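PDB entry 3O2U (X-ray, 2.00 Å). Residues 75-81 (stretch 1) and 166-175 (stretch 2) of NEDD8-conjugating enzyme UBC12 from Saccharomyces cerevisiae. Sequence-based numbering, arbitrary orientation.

Stretch 1 75-81: GYYNYGS
Stretch 2 (166-175) FAEAVRLTMS

Two chained turns lie against one side of a helix, and the contact is mainly van der Waals and aromatic packing: no hydrogen bond crosses, and 394 Å² is buried in total. The helix, already under way before Phe 166, presents Phe 166 and Ala 167, then Val 170 and Met 174, one helical turn or so further on each time. Stretch 1 runs along it in the same sense, with CA of Tyr 76 5.5 Å from CA of Ala 167 and CA of Gly 80 6.8 Å from CA of Met 174. Tyr 77, Gly 80, Phe 166, Val 170 and Met 174 are buried, which suits their largely apolar character; Tyr 76 and Ala 167 stay partly exposed.

A type I turn spans Gly 75 to Asn 78 and a type II turn Tyr 77 to Gly 80, closed by Asn 78 N to Gly 75 O (3.1 Å) and Gly 80 N to Tyr 77 O (3.0 Å). Gly 75 (phi/psi 84/-174) would jam a CB against the preceding carbonyl. Asn 78, chi1 p, chi2 87°, bends back so that ND2 donates to Gly 75 O (2.6 Å, 172°), bracing the first turn.

Tyr 76 (chi1 m, chi2 -60°) points toward the helix. Phe 166 (t, 74°) directs its edge at the Tyr 76 face: centroids 4.9 Å apart, planes at 83°, CD2 to CD2 3.7 Å. Tyr 76 CD1 lies 3.7 Å from Ala 167 CA and 3.8 Å from Ala 167 CB, so the short side chain is itself part of the contact.

Tyr 77 starts sideways, but chi1 m and chi2 -91° bring its ring nearer. Val 170 (t) sets CG1 over one face, 3.9 Å from the Tyr 77 ring centroid and 27° off the normal; the same CG1 lies 3.3 Å from Tyr 76 O. Tyr 77 OH meets the Phe 166 edge at CZ (3.3 Å) while hydrogen-bonding elsewhere in the structure.

Met 174 (m, t, m) places SD 3.8 Å from Tyr 77 CA and 4.1 Å from Gly 80 CA. An ideal CB on Gly 80 would lie 2.7 Å from Met 174 SD, a clash, so glycine fits here.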

ATOM      1  N   GLY A  75     -14.424 -11.642  -9.753  1.00 23.63           N
ATOM      2  CA  GLY A  75     -13.148 -12.337  -9.822  1.00 21.16           C
ATOM      3  C   GLY A  75     -12.888 -13.382  -8.736  1.00 25.34           C
ATOM      4  O   GLY A  75     -13.750 -13.690  -7.910  1.00 23.98           O
ATOM      5  N   TYR A  76     -11.672 -13.922  -8.733  1.00 24.35           N
ATOM      6  CA  TYR A  76     -11.309 -15.007  -7.826  1.00 24.14           C
ATOM      7  C   TYR A  76     -11.500 -14.678  -6.347  1.00 23.92           C
ATOM      8  O   TYR A  76     -11.840 -15.551  -5.541  1.00 20.52           O
ATOM      9  CB  TYR A  76      -9.856 -15.373  -8.046  1.00 26.48           C
ATOM     10  CG  TYR A  76      -9.576 -16.015  -9.375  1.00 29.99           C
ATOM     11  CD1 TYR A  76     -10.194 -17.205  -9.728  1.00 30.32           C
ATOM     12  CD2 TYR A  76      -8.678 -15.442 -10.271  1.00 23.27           C
ATOM     13  CE1 TYR A  76      -9.931 -17.816 -10.932  1.00 35.83           C
ATOM     14  CE2 TYR A  76      -8.401 -16.048 -11.480  1.00 35.67           C
ATOM     15  CZ  TYR A  76      -9.035 -17.238 -11.806  1.00 40.61           C
ATOM     16  OH  TYR A  76      -8.777 -17.849 -13.009  1.00 46.95           O
ATOM     17  N   TYR A  77     -11.253 -13.421  -6.004  1.00 22.02           N
ATOM     18  CA  TYR A  77     -11.227 -12.975  -4.617  1.00 21.61           C
ATOM     19  C   TYR A  77     -12.506 -12.244  -4.270  1.00 22.68           C
ATOM     20  O   TYR A  77     -12.564 -11.537  -3.274  1.00 19.47           O
ATOM     21  CB  TYR A  77     -10.013 -12.052  -4.390  1.00 22.29           C
ATOM     22  CG  TYR A  77      -8.702 -12.735  -4.698  1.00 21.14           C
ATOM     23  CD1 TYR A  77      -8.006 -13.419  -3.707  1.00 21.69           C
ATOM     24  CD2 TYR A  77      -8.185 -12.742  -5.987  1.00 17.11           C
ATOM     25  CE1 TYR A  77      -6.818 -14.065  -3.985  1.00 21.33           C
ATOM     26  CE2 TYR A  77      -7.002 -13.389  -6.282  1.00 17.99           C
ATOM     27  CZ  TYR A  77      -6.328 -14.058  -5.275  1.00 22.80           C
ATOM     28  OH  TYR A  77      -5.141 -14.692  -5.549  1.00 22.12           O
ATOM     29  N   ASN A  78     -13.534 -12.414  -5.101  1.00 22.06           N
ATOM     30  CA  ASN A  78     -14.804 -11.746  -4.873  1.00 22.60           C
ATOM     31  C   ASN A  78     -15.267 -11.846  -3.424  1.00 25.03           C
ATOM     32  O   ASN A  78     -15.271 -12.925  -2.822  1.00 24.31           O
ATOM     33  CB  ASN A  78     -15.888 -12.239  -5.848  1.00 25.13           C
ATOM     34  CG  ASN A  78     -16.280 -13.682  -5.608  1.00 26.44           C
ATOM     35  OD1 ASN A  78     -17.142 -13.963  -4.796  1.00 32.47           O
ATOM     36  ND2 ASN A  78     -15.633 -14.599  -6.305  1.00 31.04           N
ATOM     37  N   TYR A  79     -15.624 -10.689  -2.875  1.00 24.70           N
ATOM     38  CA  TYR A  79     -16.156 -10.549  -1.519  1.00 21.47           C
ATOM     39  C   TYR A  79     -15.196 -10.863  -0.355  1.00 25.73           C
ATOM     40  O   TYR A  79     -15.594 -10.846   0.815  1.00 26.30           O
ATOM     41  CB  TYR A  79     -17.488 -11.287  -1.408  1.00 25.78           C
ATOM     42  CG  TYR A  79     -18.480 -10.654  -2.349  1.00 25.18           C
ATOM     43  CD1 TYR A  79     -19.176  -9.521  -1.974  1.00 23.77           C
ATOM     44  CD2 TYR A  79     -18.663 -11.144  -3.636  1.00 27.94           C
ATOM     45  CE1 TYR A  79     -20.059  -8.910  -2.824  1.00 24.24           C
ATOM     46  CE2 TYR A  79     -19.563 -10.536  -4.508  1.00 30.04           C
ATOM     47  CZ  TYR A  79     -20.251  -9.411  -4.090  1.00 29.22           C
ATOM     48  OH  TYR A  79     -21.142  -8.781  -4.926  1.00 33.68           O
ATOM     49  N   GLY A  80     -13.936 -11.128  -0.674  1.00 20.57           N
ATOM     50  CA  GLY A  80     -12.903 -11.164   0.355  1.00 23.25           C
ATOM     51  C   GLY A  80     -12.414  -9.751   0.648  1.00 22.24           C
ATOM     52  O   GLY A  80     -12.413  -8.903  -0.238  1.00 20.82           O
ATOM     53  N   SER A  81     -11.998  -9.486   1.885  1.00 22.68           N
ATOM     54  CA  SER A  81     -11.470  -8.169   2.238  1.00 16.25           C
ATOM     55  C   SER A  81      -9.958  -8.220   2.513  1.00 19.45           C
ATOM     56  O   SER A  81      -9.522  -8.848   3.478  1.00 18.15           O
ATOM     57  CB  SER A  81     -12.229  -7.595   3.445  1.00 19.47           C
ATOM     58  OG  SER A  81     -13.580  -7.317   3.103  1.00 24.27           O
ATOM     59  N   PHE A 166      -7.501 -22.760  -9.503  1.00 39.20           N
ATOM     60  CA  PHE A 166      -7.066 -21.588  -8.764  1.00 37.71           C
ATOM     61  C   PHE A 166      -8.252 -21.015  -8.011  1.00 33.53           C
ATOM     62  O   PHE A 166      -8.119 -20.577  -6.876  1.00 32.04           O
ATOM     63  CB  PHE A 166      -6.452 -20.542  -9.703  1.00 37.68           C
ATOM     64  CG  PHE A 166      -5.839 -19.367  -8.987  1.00 36.40           C
ATOM     65  CD1 PHE A 166      -4.631 -19.496  -8.320  1.00 33.95           C
ATOM     66  CD2 PHE A 166      -6.471 -18.135  -8.983  1.00 33.53           C
ATOM     67  CE1 PHE A 166      -4.067 -18.416  -7.657  1.00 33.25           C
ATOM     68  CE2 PHE A 166      -5.911 -17.052  -8.332  1.00 30.48           C
ATOM     69  CZ  PHE A 166      -4.706 -17.194  -7.669  1.00 28.08           C
ATOM     70  N   ALA A 167      -9.421 -21.037  -8.639  1.00 31.26           N
ATOM     71  CA  ALA A 167     -10.622 -20.501  -8.014  1.00 31.50           C
ATOM     72  C   ALA A 167     -10.952 -21.212  -6.706  1.00 34.86           C
ATOM     73  O   ALA A 167     -11.365 -20.583  -5.738  1.00 33.56           O
ATOM     74  CB  ALA A 167     -11.800 -20.574  -8.965  1.00 38.76           C
ATOM     75  N   GLU A 168     -10.787 -22.528  -6.683  1.00 33.74           N
ATOM     76  CA  GLU A 168     -11.119 -23.294  -5.491  1.00 35.03           C
ATOM     77  C   GLU A 168     -10.047 -23.163  -4.415  1.00 31.20           C
ATOM     78  O   GLU A 168     -10.358 -23.180  -3.224  1.00 30.02           O
ATOM     79  CB  GLU A 168     -11.373 -24.760  -5.840  1.00 41.25           C
ATOM     80  CG  GLU A 168     -12.680 -24.991  -6.590  1.00 38.24           C
ATOM     81  CD  GLU A 168     -12.916 -26.462  -6.902  1.00 51.31           C
ATOM     82  OE1 GLU A 168     -11.979 -27.269  -6.701  1.00 49.06           O
ATOM     83  OE2 GLU A 168     -14.033 -26.808  -7.350  1.00 49.04           O
ATOM     84  N   ALA A 169      -8.792 -23.026  -4.839  1.00 28.29           N
ATOM     85  CA  ALA A 169      -7.696 -22.794  -3.906  1.00 29.45           C
ATOM     86  C   ALA A 169      -7.849 -21.441  -3.208  1.00 30.18           C
ATOM     87  O   ALA A 169      -7.538 -21.304  -2.022  1.00 24.76           O
ATOM     88  CB  ALA A 169      -6.380 -22.857  -4.624  1.00 28.73           C
ATOM     89  N   VAL A 170      -8.317 -20.445  -3.958  1.00 26.06           N
ATOM     90  CA  VAL A 170      -8.515 -19.107  -3.420  1.00 28.08           C
ATOM     91  C   VAL A 170      -9.688 -19.106  -2.447  1.00 28.96           C
ATOM     92  O   VAL A 170      -9.605 -18.535  -1.356  1.00 25.28           O
ATOM     93  CB  VAL A 170      -8.733 -18.076  -4.551  1.00 24.06           C
ATOM     94  CG1 VAL A 170      -9.224 -16.764  -3.977  1.00 24.49           C
ATOM     95  CG2 VAL A 170      -7.439 -17.867  -5.317  1.00 24.45           C
ATOM     96  N   ARG A 171     -10.768 -19.783  -2.829  1.00 25.25           N
ATOM     97  CA  ARG A 171     -11.926 -19.914  -1.957  1.00 23.45           C
ATOM     98  C   ARG A 171     -11.575 -20.610  -0.641  1.00 25.77           C
ATOM     99  O   ARG A 171     -12.045 -20.194   0.417  1.00 23.42           O
ATOM    100  CB  ARG A 171     -13.082 -20.646  -2.664  1.00 31.54           C
ATOM    101  CG  ARG A 171     -13.662 -19.897  -3.878  1.00 39.92           C
ATOM    102  CD  ARG A 171     -15.039 -20.459  -4.315  1.00 51.31           C
ATOM    103  NE  ARG A 171     -14.949 -21.532  -5.314  1.00 54.37           N
ATOM    104  CZ  ARG A 171     -15.450 -21.462  -6.548  1.00 50.88           C
ATOM    105  NH1 ARG A 171     -16.092 -20.373  -6.957  1.00 60.95           N
ATOM    106  NH2 ARG A 171     -15.316 -22.488  -7.376  1.00 52.14           N
ATOM    107  N   LEU A 172     -10.758 -21.661  -0.701  1.00 22.87           N
ATOM    108  CA  LEU A 172     -10.326 -22.355   0.514  1.00 24.11           C
ATOM    109  C   LEU A 172      -9.473 -21.450   1.411  1.00 21.71           C
ATOM    110  O   LEU A 172      -9.705 -21.348   2.612  1.00 22.22           O
ATOM    111  CB  LEU A 172      -9.503 -23.593   0.162  1.00 23.98           C
ATOM    112  CG  LEU A 172      -8.684 -24.253   1.281  1.00 23.63           C
ATOM    113  CD1 LEU A 172      -9.591 -24.829   2.351  1.00 25.52           C
ATOM    114  CD2 LEU A 172      -7.792 -25.358   0.708  1.00 23.03           C
ATOM    115  N   THR A 173      -8.450 -20.837   0.826  1.00 22.32           N
ATOM    116  CA  THR A 173      -7.524 -20.006   1.599  1.00 23.92           C
ATOM    117  C   THR A 173      -8.191 -18.767   2.212  1.00 25.07           C
ATOM    118  O   THR A 173      -7.883 -18.403   3.347  1.00 22.62           O
ATOM    119  CB  THR A 173      -6.311 -19.611   0.752  1.00 24.97           C
ATOM    120  OG1 THR A 173      -6.747 -18.956  -0.447  1.00 21.08           O
ATOM    121  CG2 THR A 173      -5.529 -20.857   0.367  1.00 22.37           C
ATOM    122  N   MET A 174      -9.097 -18.139   1.460  1.00 20.79           N
ATOM    123  CA  MET A 174      -9.859 -16.981   1.943  1.00 25.66           C
ATOM    124  C   MET A 174     -10.771 -17.338   3.105  1.00 24.26           C
ATOM    125  O   MET A 174     -11.148 -16.463   3.874  1.00 20.48           O
ATOM    126  CB  MET A 174     -10.715 -16.333   0.835  1.00 21.94           C
ATOM    127  CG  MET A 174      -9.932 -15.661  -0.289  1.00 21.64           C
ATOM    128  SD  MET A 174     -10.866 -14.365  -1.134  1.00 31.51           S
ATOM    129  CE  MET A 174     -12.445 -15.146  -1.396  1.00 24.48           C
ATOM    130  N   SER A 175     -11.127 -18.620   3.221  1.00 27.36           N
ATOM    131  CA  SER A 175     -11.937 -19.099   4.337  1.00 26.21           C
ATOM    132  C   SER A 175     -11.059 -19.586   5.484  1.00 28.01           C
ATOM    133  O   SER A 175     -11.549 -20.232   6.417  1.00 28.28           O
ATOM    134  CB  SER A 175     -12.843 -20.254   3.896  1.00 29.08           C
ATOM    135  OG  SER A 175     -13.848 -19.815   3.009  1.00 33.56           O
TER